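Guanylate kinase (Coxiella burnetii, PDB 3TR0) catalyses transfer of a phosphate group from ATP to GMP, giving ADP and GDP, and is probably essential for recycling GMP and, indirectly, cGMP. Local coordinates at residues S13-S16 and G17-K20; Y83-K87 and D88-R92; P127-E130 and A131-E134; V169-N172 and F173-V177; K196-S199 and R200-A203. All coordinates share one frame; numbering follows the deposited sequence.

Contact 1: residues S13-S16 and G17-K20; sequences SAPS and GAGK. With 5GP (guanosine-5'-monophosphate), chain D; SO4 (sulfate ion), chain B.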
# COMPACT_ATOMS: atom_id res chain seq x y z
N SER A 13 -15.69 4.09 -0.79
CA SER A 13 -17.07 3.92 -0.33
C SER A 13 -17.20 4.28 1.14
O SER A 13 -16.25 4.15 1.91
CB SER A 13 -17.56 2.49 -0.56
OG SER A 13 -17.42 2.11 -1.93
N ALA A 14 -18.39 4.74 1.53
CA ALA A 14 -18.65 5.13 2.90
C ALA A 14 -20.13 5.40 3.10
O ALA A 14 -20.84 5.72 2.15
CB ALA A 14 -17.83 6.36 3.27
N PRO A 15 -20.61 5.27 4.34
CA PRO A 15 -22.01 5.62 4.60
C PRO A 15 -22.18 7.13 4.43
O PRO A 15 -21.21 7.87 4.59
CB PRO A 15 -22.21 5.21 6.07
CG PRO A 15 -20.83 5.22 6.66
CD PRO A 15 -19.93 4.76 5.55
N SER A 16 -23.39 7.57 4.08
CA SER A 16 -23.65 8.99 3.98
C SER A 16 -23.35 9.66 5.31
O SER A 16 -23.68 9.13 6.37
CB SER A 16 -25.11 9.25 3.56
OG SER A 16 -25.36 8.73 2.27
N GLY A 17 -22.71 10.82 5.26
CA GLY A 17 -22.37 11.56 6.47
C GLY A 17 -21.00 11.24 7.03
O GLY A 17 -20.65 11.70 8.12
N ALA A 18 -20.23 10.44 6.31
CA ALA A 18 -18.90 10.04 6.79
C ALA A 18 -17.82 11.04 6.41
O ALA A 18 -16.68 10.94 6.88
CB ALA A 18 -18.54 8.65 6.29
N GLY A 19 -18.16 12.01 5.56
CA GLY A 19 -17.22 13.04 5.15
C GLY A 19 -16.36 12.61 3.97
O GLY A 19 -15.29 13.18 3.72
N LYS A 20 -16.84 11.62 3.24
CA LYS A 20 -16.09 11.06 2.12
C LYS A 20 -15.85 12.07 1.00
O LYS A 20 -14.73 12.20 0.51
CB LYS A 20 -16.83 9.84 1.57
CG LYS A 20 -16.24 9.29 0.29
CD LYS A 20 -17.31 8.56 -0.50
CE LYS A 20 -18.44 9.51 -0.85
NZ LYS A 20 -19.64 8.79 -1.36
P 5GP D . -25.69 11.47 -2.56
O1P 5GP D . -24.84 12.56 -3.17
O2P 5GP D . -27.11 11.32 -3.04
O3P 5GP D . -25.67 11.63 -1.06
O5' 5GP D . -24.93 10.08 -2.69
C5' 5GP D . -25.59 8.86 -2.43
C4' 5GP D . -24.64 7.69 -2.50
O4' 5GP D . -24.67 7.12 -3.82
C3' 5GP D . -23.17 8.03 -2.29
O3' 5GP D . -22.83 8.16 -0.92
C2' 5GP D . -22.45 6.89 -2.99
O2' 5GP D . -22.32 5.78 -2.13
C1' 5GP D . -23.43 6.52 -4.11
N9 5GP D . -22.98 6.97 -5.44
C8 5GP D . -22.74 8.21 -5.88
N7 5GP D . -22.37 8.13 -7.18
C5 5GP D . -22.39 6.83 -7.54
C6 5GP D . -22.11 6.13 -8.71
O6 5GP D . -21.74 6.72 -9.75
N1 5GP D . -22.24 4.80 -8.71
C2 5GP D . -22.63 4.12 -7.62
N2 5GP D . -22.75 2.77 -7.64
N3 5GP D . -22.90 4.77 -6.48
C4 5GP D . -22.79 6.12 -6.43
S SO4 B . -20.33 12.07 2.84
O1 SO4 B . -19.77 12.58 1.59
O2 SO4 B . -21.77 11.92 2.71
O3 SO4 B . -19.74 10.76 3.15
O4 SO4 B . -20.06 13.01 3.92
O HOH W 1 -20.58 8.72 1.34
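Pro15 and Ala18 close a type II beta turn, the bend of the P-loop (Walker A motif) that links strand 9-13 to helix 20-30. The turn bond, Ala18 N to Pro15 O, is weak at 3.2 Å. Gly17 and Gly19 both have positive phi, where a beta carbon would press on the preceding carbonyl oxygen; glycine suits both places. The bent backbone aims its amides inward at a sulfate ion, held where P-loop proteins bind a nucleotide phosphate, consistent with the predicted ATP site. Gly17 N gives an almost straight bond to sulfate O2 (2.9 Å, 174°), Gly19 N reaches O4 at 2.7 Å, and Lys20 N reaches O3 at 3.0 Å. Thr21 and Arg139 complete the grip.

Small side chains pack within the bend: Ala14 CB lies 3.9 Å from Ala18 CB, and Pro15 CG packs on the same methyl, with Leu132 as neighbour. The Lys20 chain kinks at chi3 (60°), which carries the ammonium to the bound GMP. Lys20 NZ makes a weak 3.3 Å hydrogen bond to O3' of the nucleotide. A water within hydrogen-bonding distance of Ala14 O and sulfate O3 accepts from Lys20 NZ at 2.9 Å.

Contact 2: residues Y83-K87 and D88-R92; sequences YGTEK and DWVLR. With 5GP (guanosine-5'-monophosphate), chain D.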
# COMPACT_ATOMS: atom_id res chain seq x y z
N TYR A 83 -27.64 6.16 -9.79
CA TYR A 83 -26.30 6.71 -9.90
C TYR A 83 -25.45 5.80 -10.78
O TYR A 83 -25.56 4.58 -10.73
CB TYR A 83 -25.63 6.78 -8.52
CG TYR A 83 -26.39 7.54 -7.46
CD1 TYR A 83 -25.95 8.79 -7.04
CD2 TYR A 83 -27.52 7.01 -6.86
CE1 TYR A 83 -26.63 9.50 -6.06
CE2 TYR A 83 -28.21 7.71 -5.89
CZ TYR A 83 -27.76 8.95 -5.49
OH TYR A 83 -28.43 9.65 -4.52
N GLY A 84 -24.57 6.39 -11.58
CA GLY A 84 -23.71 5.59 -12.43
C GLY A 84 -22.41 6.28 -12.83
O GLY A 84 -22.32 7.50 -12.81
N THR A 85 -21.43 5.47 -13.20
CA THR A 85 -20.14 5.96 -13.66
C THR A 85 -20.06 5.85 -15.17
O THR A 85 -20.04 4.75 -15.72
CB THR A 85 -18.97 5.15 -13.05
OG1 THR A 85 -18.98 5.30 -11.63
CG2 THR A 85 -17.64 5.64 -13.60
N GLU A 86 -20.02 6.99 -15.85
CA GLU A 86 -19.91 7.00 -17.31
C GLU A 86 -18.59 6.34 -17.71
O GLU A 86 -17.51 6.71 -17.22
CB GLU A 86 -20.01 8.43 -17.85
CG GLU A 86 -20.31 8.53 -19.34
CD GLU A 86 -19.06 8.47 -20.18
OE1 GLU A 86 -18.07 9.12 -19.80
OE2 GLU A 86 -19.07 7.78 -21.22
N LYS A 87 -18.69 5.34 -18.58
CA LYS A 87 -17.55 4.47 -18.88
C LYS A 87 -16.43 5.15 -19.67
O LYS A 87 -15.25 4.96 -19.37
CB LYS A 87 -18.03 3.24 -19.65
CG LYS A 87 -16.91 2.26 -19.98
CD LYS A 87 -17.34 1.25 -21.02
CE LYS A 87 -17.72 1.94 -22.33
NZ LYS A 87 -18.13 0.96 -23.37
N ASP A 88 -16.80 5.92 -20.69
CA ASP A 88 -15.80 6.44 -21.61
C ASP A 88 -14.83 7.42 -20.95
O ASP A 88 -13.63 7.39 -21.22
CB ASP A 88 -16.45 7.07 -22.84
CG ASP A 88 -15.51 7.16 -24.01
OD1 ASP A 88 -15.08 6.10 -24.51
OD2 ASP A 88 -15.18 8.29 -24.42
N TRP A 89 -15.35 8.28 -20.08
CA TRP A 89 -14.49 9.26 -19.43
C TRP A 89 -13.40 8.56 -18.61
O TRP A 89 -12.24 8.96 -18.63
CB TRP A 89 -15.29 10.19 -18.53
CG TRP A 89 -14.44 11.19 -17.83
CD1 TRP A 89 -14.13 12.45 -18.26
CD2 TRP A 89 -13.77 11.02 -16.57
NE1 TRP A 89 -13.31 13.07 -17.35
CE2 TRP A 89 -13.08 12.22 -16.30
CE3 TRP A 89 -13.70 9.98 -15.65
CZ2 TRP A 89 -12.33 12.40 -15.15
CZ3 TRP A 89 -12.95 10.16 -14.50
CH2 TRP A 89 -12.27 11.36 -14.26
N VAL A 90 -13.79 7.51 -17.90
CA VAL A 90 -12.85 6.77 -17.07
C VAL A 90 -11.74 6.14 -17.92
O VAL A 90 -10.56 6.27 -17.61
CB VAL A 90 -13.57 5.67 -16.27
CG1 VAL A 90 -12.56 4.75 -15.59
CG2 VAL A 90 -14.50 6.28 -15.23
N LEU A 91 -12.13 5.48 -19.00
CA LEU A 91 -11.15 4.83 -19.86
C LEU A 91 -10.21 5.82 -20.53
O LEU A 91 -9.04 5.52 -20.74
CB LEU A 91 -11.85 3.94 -20.90
CG LEU A 91 -12.70 2.81 -20.30
CD1 LEU A 91 -13.23 1.90 -21.39
CD2 LEU A 91 -11.89 2.02 -19.28
N ARG A 92 -10.71 7.01 -20.87
CA ARG A 92 -9.84 8.06 -21.41
C ARG A 92 -8.75 8.46 -20.41
O ARG A 92 -7.59 8.65 -20.78
CB ARG A 92 -10.64 9.29 -21.83
CG ARG A 92 -11.52 9.06 -23.04
CD ARG A 92 -11.83 10.37 -23.75
NE ARG A 92 -12.45 11.37 -22.89
CZ ARG A 92 -13.75 11.41 -22.60
NH1 ARG A 92 -14.57 10.50 -23.10
NH2 ARG A 92 -14.23 12.37 -21.82
P 5GP D . -25.69 11.47 -2.56
O1P 5GP D . -24.84 12.56 -3.17
O2P 5GP D . -27.11 11.32 -3.04
O3P 5GP D . -25.67 11.63 -1.06
O5' 5GP D . -24.93 10.08 -2.69
C5' 5GP D . -25.59 8.86 -2.43
C4' 5GP D . -24.64 7.69 -2.50
O4' 5GP D . -24.67 7.12 -3.82
C3' 5GP D . -23.17 8.03 -2.29
O3' 5GP D . -22.83 8.16 -0.92
C2' 5GP D . -22.45 6.89 -2.99
O2' 5GP D . -22.32 5.78 -2.13
C1' 5GP D . -23.43 6.52 -4.11
N9 5GP D . -22.98 6.97 -5.44
C8 5GP D . -22.74 8.21 -5.88
N7 5GP D . -22.37 8.13 -7.18
C5 5GP D . -22.39 6.83 -7.54
C6 5GP D . -22.11 6.13 -8.71
O6 5GP D . -21.74 6.72 -9.75
N1 5GP D . -22.24 4.80 -8.71
C2 5GP D . -22.63 4.12 -7.62
N2 5GP D . -22.75 2.77 -7.64
N3 5GP D . -22.90 4.77 -6.48
C4 5GP D . -22.79 6.12 -6.43
O HOH W 2 -17.70 10.24 -22.58
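Glu86 grips the first turn of helix 87-95 with both carboxylate oxygens. OE1 accepts from Trp89 N at 2.9 Å, on its syn side and 29° out of the carboxylate plane, while OE2 takes Asp88 N at 3.0 Å from well above that plane. Glu86 is the N-cap residue. Its chain folds at chi2 (-86°), which brings the carboxylate back over the helix start; a glutamate has the length for this fold. One turn on, the ordinary helical bond from Leu91 N to Lys87 O begins the regular pattern, and Leu91 CD1 rests on the aliphatic part of Lys87.

Beside the cap, Thr85 CG2 meets Val90 CG2 at 3.6 Å, the two side chains crossing at about a right angle. Thr85 turns its hydroxyl elsewhere, to Glu74, which also binds the GMP. Further out, Asp88 OD2 and Arg92 NH1 form a salt bridge (2.6 Å), the carboxylate oxygen lying at the guanidinium edge, though a poorly aimed N-H makes it weak as a hydrogen bond. A water that accepts from Arg92 NH1 gives a weak bond to Glu86 OE1.

Upstream, strand 81-86 runs into the GMP site. Tyr83 OH donates to phosphate O2P at 2.6 Å, and O4' of the sugar sits over the centre of the Tyr83 ring. The strand therefore serves the nucleotide at one end and a helix at the other. At the helix end, the negative carboxylate of Glu86 would be expected to interact favourably with the helix dipole, and the nearby arginine probably tempers the charge gathered there.

Contact 3: residues P127-E130 and A131-E134; sequences PSIE and ALRE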
# COMPACT_ATOMS: atom_id res chain seq x y z
N PRO A 127 -16.13 7.84 13.11
CA PRO A 127 -15.64 7.48 14.44
C PRO A 127 -16.78 7.04 15.36
O PRO A 127 -16.54 6.50 16.44
CB PRO A 127 -15.00 8.79 14.94
CG PRO A 127 -15.74 9.86 14.21
CD PRO A 127 -16.06 9.29 12.86
N SER A 128 -18.01 7.26 14.92
CA SER A 128 -19.19 6.83 15.66
C SER A 128 -20.44 6.99 14.80
O SER A 128 -20.43 7.72 13.81
CB SER A 128 -19.34 7.65 16.95
OG SER A 128 -19.64 9.00 16.65
N ILE A 129 -21.51 6.31 15.18
CA ILE A 129 -22.78 6.47 14.50
C ILE A 129 -23.28 7.90 14.68
O ILE A 129 -23.88 8.49 13.78
CB ILE A 129 -23.85 5.50 15.01
CG1 ILE A 129 -23.54 4.07 14.57
CG2 ILE A 129 -25.23 5.89 14.50
CD1 ILE A 129 -23.64 3.86 13.08
N GLU A 130 -23.03 8.46 15.86
CA GLU A 130 -23.48 9.81 16.16
C GLU A 130 -22.81 10.85 15.25
O GLU A 130 -23.40 11.88 14.93
CB GLU A 130 -23.25 10.14 17.64
CG GLU A 130 -24.10 9.27 18.57
CD GLU A 130 -23.87 9.57 20.04
OE1 GLU A 130 -22.89 10.28 20.37
OE2 GLU A 130 -24.66 9.09 20.88
N ALA A 131 -21.58 10.56 14.83
CA ALA A 131 -20.87 11.44 13.90
C ALA A 131 -21.62 11.57 12.58
O ALA A 131 -21.69 12.66 11.99
CB ALA A 131 -19.46 10.93 13.66
N LEU A 132 -22.19 10.47 12.11
CA LEU A 132 -22.99 10.49 10.88
C LEU A 132 -24.22 11.37 11.04
O LEU A 132 -24.52 12.21 10.20
CB LEU A 132 -23.42 9.07 10.50
CG LEU A 132 -22.33 8.05 10.21
CD1 LEU A 132 -22.96 6.69 9.96
CD2 LEU A 132 -21.48 8.49 9.02
N ARG A 133 -24.96 11.16 12.13
CA ARG A 133 -26.18 11.92 12.38
C ARG A 133 -25.87 13.40 12.48
O ARG A 133 -26.57 14.24 11.90
CB ARG A 133 -26.88 11.42 13.65
CG ARG A 133 -28.23 12.08 13.90
CD ARG A 133 -28.85 11.61 15.20
NE ARG A 133 -29.17 10.18 15.19
CZ ARG A 133 -30.32 9.68 14.74
NH1 ARG A 133 -31.25 10.49 14.25
NH2 ARG A 133 -30.53 8.37 14.77
N GLU A 134 -24.81 13.73 13.22
CA GLU A 134 -24.36 15.11 13.36
C GLU A 134 -24.08 15.75 12.00
O GLU A 134 -24.63 16.81 11.69
CB GLU A 134 -23.11 15.18 14.24
CG GLU A 134 -22.61 16.61 14.47
CD GLU A 134 -21.42 16.66 15.40
OE1 GLU A 134 -20.87 15.59 15.72
OE2 GLU A 134 -21.03 17.78 15.80
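Ser128 and Ala131 meet across the first turn of helix 129-137. From Ser128 CB the chain is a single step long: chi1 of 67° tucks OG in over its own backbone, where it can meet Ala131 N. At the tip, OG accepts from Ala131 N at 3.1 Å and also touches the Ala131 methyl, CB, at 3.6 Å. The same amide gives a second, weak bond to the backbone, Ser128 O. A serine is short enough to bend back over the turn in this way, and the small alanine admits it.

Pro127, just before the cap, lays its ring carbon CD against Ala131 CB at 3.9 Å; the rigid ring offers an apolar side to the methyl. Behind the cap the helical ladder starts poorly, with weak bonds from Leu132 N and Arg133 N to Ile129 O, and becomes regular at Glu134 N to Glu130 O (2.9 Å). Ile129 CD1 and Leu132 CD1 make a loose apolar contact at 4.3 Å. Leu132 continues inward to Pro15 and Ala18, while Ile129 packs on Met158 and on Leu205 of the second subunit. The arrangement is a classic serine N-cap, here opening the helix that lies against the phosphate-binding loop.

Contact 4: residues V169-N172 and F173-V177; sequences VNDN and FDQAV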
# COMPACT_ATOMS: atom_id res chain seq x y z
N VAL A 169 -10.38 5.47 9.04
CA VAL A 169 -11.31 6.15 9.93
C VAL A 169 -11.21 7.66 9.76
O VAL A 169 -10.12 8.22 9.84
CB VAL A 169 -11.06 5.79 11.42
CG1 VAL A 169 -12.14 6.43 12.32
CG2 VAL A 169 -11.04 4.29 11.61
N ASN A 170 -12.34 8.32 9.53
CA ASN A 170 -12.34 9.77 9.40
C ASN A 170 -12.63 10.45 10.73
O ASN A 170 -13.70 11.02 10.93
CB ASN A 170 -13.36 10.24 8.36
CG ASN A 170 -13.29 11.74 8.12
OD1 ASN A 170 -12.33 12.39 8.52
ND2 ASN A 170 -14.31 12.28 7.47
N ASP A 171 -11.66 10.39 11.64
CA ASP A 171 -11.77 11.03 12.94
C ASP A 171 -10.97 12.32 12.98
O ASP A 171 -11.28 13.24 13.73
CB ASP A 171 -11.34 10.07 14.06
CG ASP A 171 -9.91 9.58 13.89
OD1 ASP A 171 -9.34 9.72 12.79
OD2 ASP A 171 -9.35 9.04 14.87
N ASN A 172 -9.92 12.37 12.16
CA ASN A 172 -9.16 13.60 11.95
C ASN A 172 -8.92 13.79 10.46
O ASN A 172 -8.30 12.95 9.82
CB ASN A 172 -7.83 13.55 12.71
CG ASN A 172 -6.99 14.80 12.50
OD1 ASN A 172 -6.35 14.95 11.46
ND2 ASN A 172 -7.00 15.69 13.48
N PHE A 173 -9.42 14.89 9.92
CA PHE A 173 -9.39 15.11 8.47
C PHE A 173 -8.00 14.97 7.86
O PHE A 173 -7.81 14.24 6.89
CB PHE A 173 -9.96 16.48 8.13
CG PHE A 173 -10.19 16.69 6.66
CD1 PHE A 173 -11.33 16.20 6.05
CD2 PHE A 173 -9.27 17.39 5.89
CE1 PHE A 173 -11.55 16.40 4.70
CE2 PHE A 173 -9.48 17.59 4.54
CZ PHE A 173 -10.63 17.09 3.94
N ASP A 174 -7.03 15.69 8.42
CA ASP A 174 -5.67 15.64 7.89
C ASP A 174 -5.08 14.23 7.91
O ASP A 174 -4.44 13.81 6.96
CB ASP A 174 -4.75 16.59 8.67
CG ASP A 174 -4.95 18.04 8.28
OD1 ASP A 174 -4.43 18.45 7.22
OD2 ASP A 174 -5.61 18.77 9.04
N GLN A 175 -5.31 13.51 9.00
CA GLN A 175 -4.76 12.17 9.13
C GLN A 175 -5.41 11.20 8.15
O GLN A 175 -4.74 10.36 7.55
CB GLN A 175 -4.92 11.67 10.57
CG GLN A 175 -4.15 12.53 11.57
CD GLN A 175 -4.70 12.42 12.98
OE1 GLN A 175 -5.40 11.46 13.31
NE2 GLN A 175 -4.39 13.41 13.81
N ALA A 176 -6.72 11.34 7.97
CA ALA A 176 -7.46 10.50 7.03
C ALA A 176 -6.99 10.75 5.60
O ALA A 176 -6.79 9.81 4.83
CB ALA A 176 -8.95 10.75 7.15
N VAL A 177 -6.82 12.02 5.23
CA VAL A 177 -6.28 12.36 3.92
C VAL A 177 -4.90 11.74 3.76
O VAL A 177 -4.61 11.11 2.74
CB VAL A 177 -6.19 13.88 3.71
CG1 VAL A 177 -5.50 14.19 2.38
CG2 VAL A 177 -7.58 14.50 3.75
O HOH W 3 -6.69 9.08 12.19
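Asn172 meets Gln175 and Ala176 through two hydrogen bonds from the first turn of the helix. Its side-chain oxygen OD1 accepts from Gln175 N at 3.0 Å, in the carbonyl plane and on a lone pair, with a fairly straight N-H (159°). Its backbone O takes Ala176 N at 2.9 Å, the donor lying nearly in line with the carbonyl. Asn172 is thus gripped at both its carbonyl groups, and chi1 of 179°, placing CG anti to the backbone N, swings the amide over the open end of the helix. Asparagine is suited to this role because its short side chain ends in an acceptor that reaches the third residue on.

Flat-group packing adds to the polar grip. The side-chain amides of Asn172 and Gln175 are stacked, their planes 8° apart, with Asn172 CG over Gln175 NE2 at 3.2 Å. This is the N-cap of helix 173-187, which follows strand 166-169, an outermost strand of the parallel sheet of this P-loop kinase fold.

A water bridge spans the turn: one molecule donates to both Asp171 OD1, at 2.8 Å, and Gln175 OE1, at 2.9 Å. The same Asp171 oxygen receives a weak bond from Asn172 N.

Apolar and mixed packing lies on the inward side. Ala176 CB, small enough to sit close to the incoming chain, lies 3.9 Å from Val169 O and 4.0 Å from Asn170 OD1. Asn170 sends its ND2 to Ala18 O of the phosphate-binding loop, and Phe173 and Ala176 pack on Leu23 of helix 20-30.

Contact 5: residues K196-S199 and R200-A203; sequences KKLS and RLLA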
# COMPACT_ATOMS: atom_id res chain seq x y z
N LYS A 196 6.36 -0.66 -15.74
CA LYS A 196 6.05 0.29 -16.80
C LYS A 196 6.77 1.61 -16.58
O LYS A 196 7.48 2.09 -17.46
CB LYS A 196 4.53 0.51 -16.88
CG LYS A 196 3.73 -0.73 -17.21
CD LYS A 196 3.77 -1.04 -18.70
CE LYS A 196 3.09 -2.36 -19.02
NZ LYS A 196 3.83 -3.52 -18.45
N LYS A 197 6.58 2.21 -15.41
CA LYS A 197 7.18 3.52 -15.12
C LYS A 197 8.71 3.51 -15.11
O LYS A 197 9.34 4.51 -15.46
CB LYS A 197 6.66 4.08 -13.79
CG LYS A 197 7.27 5.43 -13.44
CD LYS A 197 6.66 6.02 -12.18
CE LYS A 197 7.31 7.36 -11.85
NZ LYS A 197 6.76 7.95 -10.59
N LEU A 198 9.30 2.39 -14.71
CA LEU A 198 10.76 2.29 -14.65
C LEU A 198 11.35 1.52 -15.83
O LEU A 198 12.44 0.96 -15.73
CB LEU A 198 11.19 1.61 -13.35
CG LEU A 198 10.85 2.29 -12.03
CD1 LEU A 198 11.43 1.47 -10.90
CD2 LEU A 198 11.39 3.71 -11.99
N SER A 199 10.63 1.50 -16.94
CA SER A 199 11.05 0.73 -18.11
C SER A 199 12.48 1.04 -18.54
O SER A 199 13.26 0.13 -18.82
CB SER A 199 10.09 0.97 -19.28
OG SER A 199 10.13 2.33 -19.68
N ARG A 200 12.82 2.32 -18.59
CA ARG A 200 14.14 2.75 -19.05
C ARG A 200 15.23 2.32 -18.08
O ARG A 200 16.27 1.81 -18.49
CB ARG A 200 14.17 4.27 -19.22
CG ARG A 200 15.58 4.85 -19.28
CD ARG A 200 15.58 6.33 -18.92
NE ARG A 200 14.89 6.58 -17.65
CZ ARG A 200 15.46 6.51 -16.45
NH1 ARG A 200 16.74 6.19 -16.34
NH2 ARG A 200 14.75 6.76 -15.36
N LEU A 201 14.99 2.54 -16.79
CA LEU A 201 15.95 2.19 -15.76
C LEU A 201 16.17 0.69 -15.70
O LEU A 201 17.31 0.22 -15.70
CB LEU A 201 15.46 2.68 -14.39
CG LEU A 201 16.30 2.24 -13.19
CD1 LEU A 201 17.68 2.86 -13.24
CD2 LEU A 201 15.59 2.60 -11.89
N LEU A 202 15.08 -0.07 -15.65
CA LEU A 202 15.19 -1.52 -15.62
C LEU A 202 15.98 -2.02 -16.83
O LEU A 202 16.72 -2.99 -16.73
CB LEU A 202 13.81 -2.18 -15.55
CG LEU A 202 13.06 -2.02 -14.22
CD1 LEU A 202 11.58 -2.37 -14.36
CD2 LEU A 202 13.70 -2.86 -13.12
N ALA A 203 15.82 -1.34 -17.96
CA ALA A 203 16.58 -1.67 -19.16
C ALA A 203 18.08 -1.52 -18.92
O ALA A 203 18.85 -2.45 -19.16
CB ALA A 203 16.13 -0.80 -20.32
O HOH W 4 11.26 4.95 -17.94
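Leu198 O receives the main hydrogen bond of this turn, from Leu202 N at 2.8 Å and nearly straight (172°), with the amide lying almost in line with the carbonyl. Next to it Ser199 O accepts from Ala203 N at 3.1 Å, a more bent bond whose donor is tilted 32° from the carbonyl plane. The amide of Arg200, at the start of the helix, is served by a water 3.1 Å away, which itself donates to Lys197 O and so carries a bond across the break between two helices. On the upstream side, Ser199 N is bonded to Lys196 O.

Helix 191-197 ends here and helix 199-204 begins, with Leu198 the first residue to leave helical angles and also the N-cap of the second helix. This kink between two consecutive helices lies near the C terminus, away from the nucleotide sites. Leucine at the cap position offers no side-chain acceptor; its side chain serves packing instead. Leu198 CB meets Leu202 CD1 at 4.1 Å, and the tips Leu198 CD2 and Leu201 CD2 lie 4.3 Å apart. All three leucines also press on the second subunit: Leu198 on its Val169, Leu201 on its Pro127 and Leu202 on its Leu125. Arg200 is exposed, and its NH1 forms a salt bridge with Glu204.

How the contacts relate
From the N terminus, contact 1 turns strand 9-13 into helix 20-30, and contact 2 turns strand 81-86 into helix 87-95; the two reach the same GMP from opposite sides of the chain's centre. Contacts 3 and 4 follow, each opening a helix after a strand of the parallel sheet. Both meet contact 1, through Leu132 and Asn170, and they meet each other where Pro127 lies on residues 169-171. Contact 5 joins helices 191-197 and 199-204, about 15 Å from contact 2 and 18 Å from contact 4 at nearest atoms. Every contact is a local turn in series, so none nests or crosses. Across the dimer, contact 5 packs on contacts 3 and 4 of the other subunit.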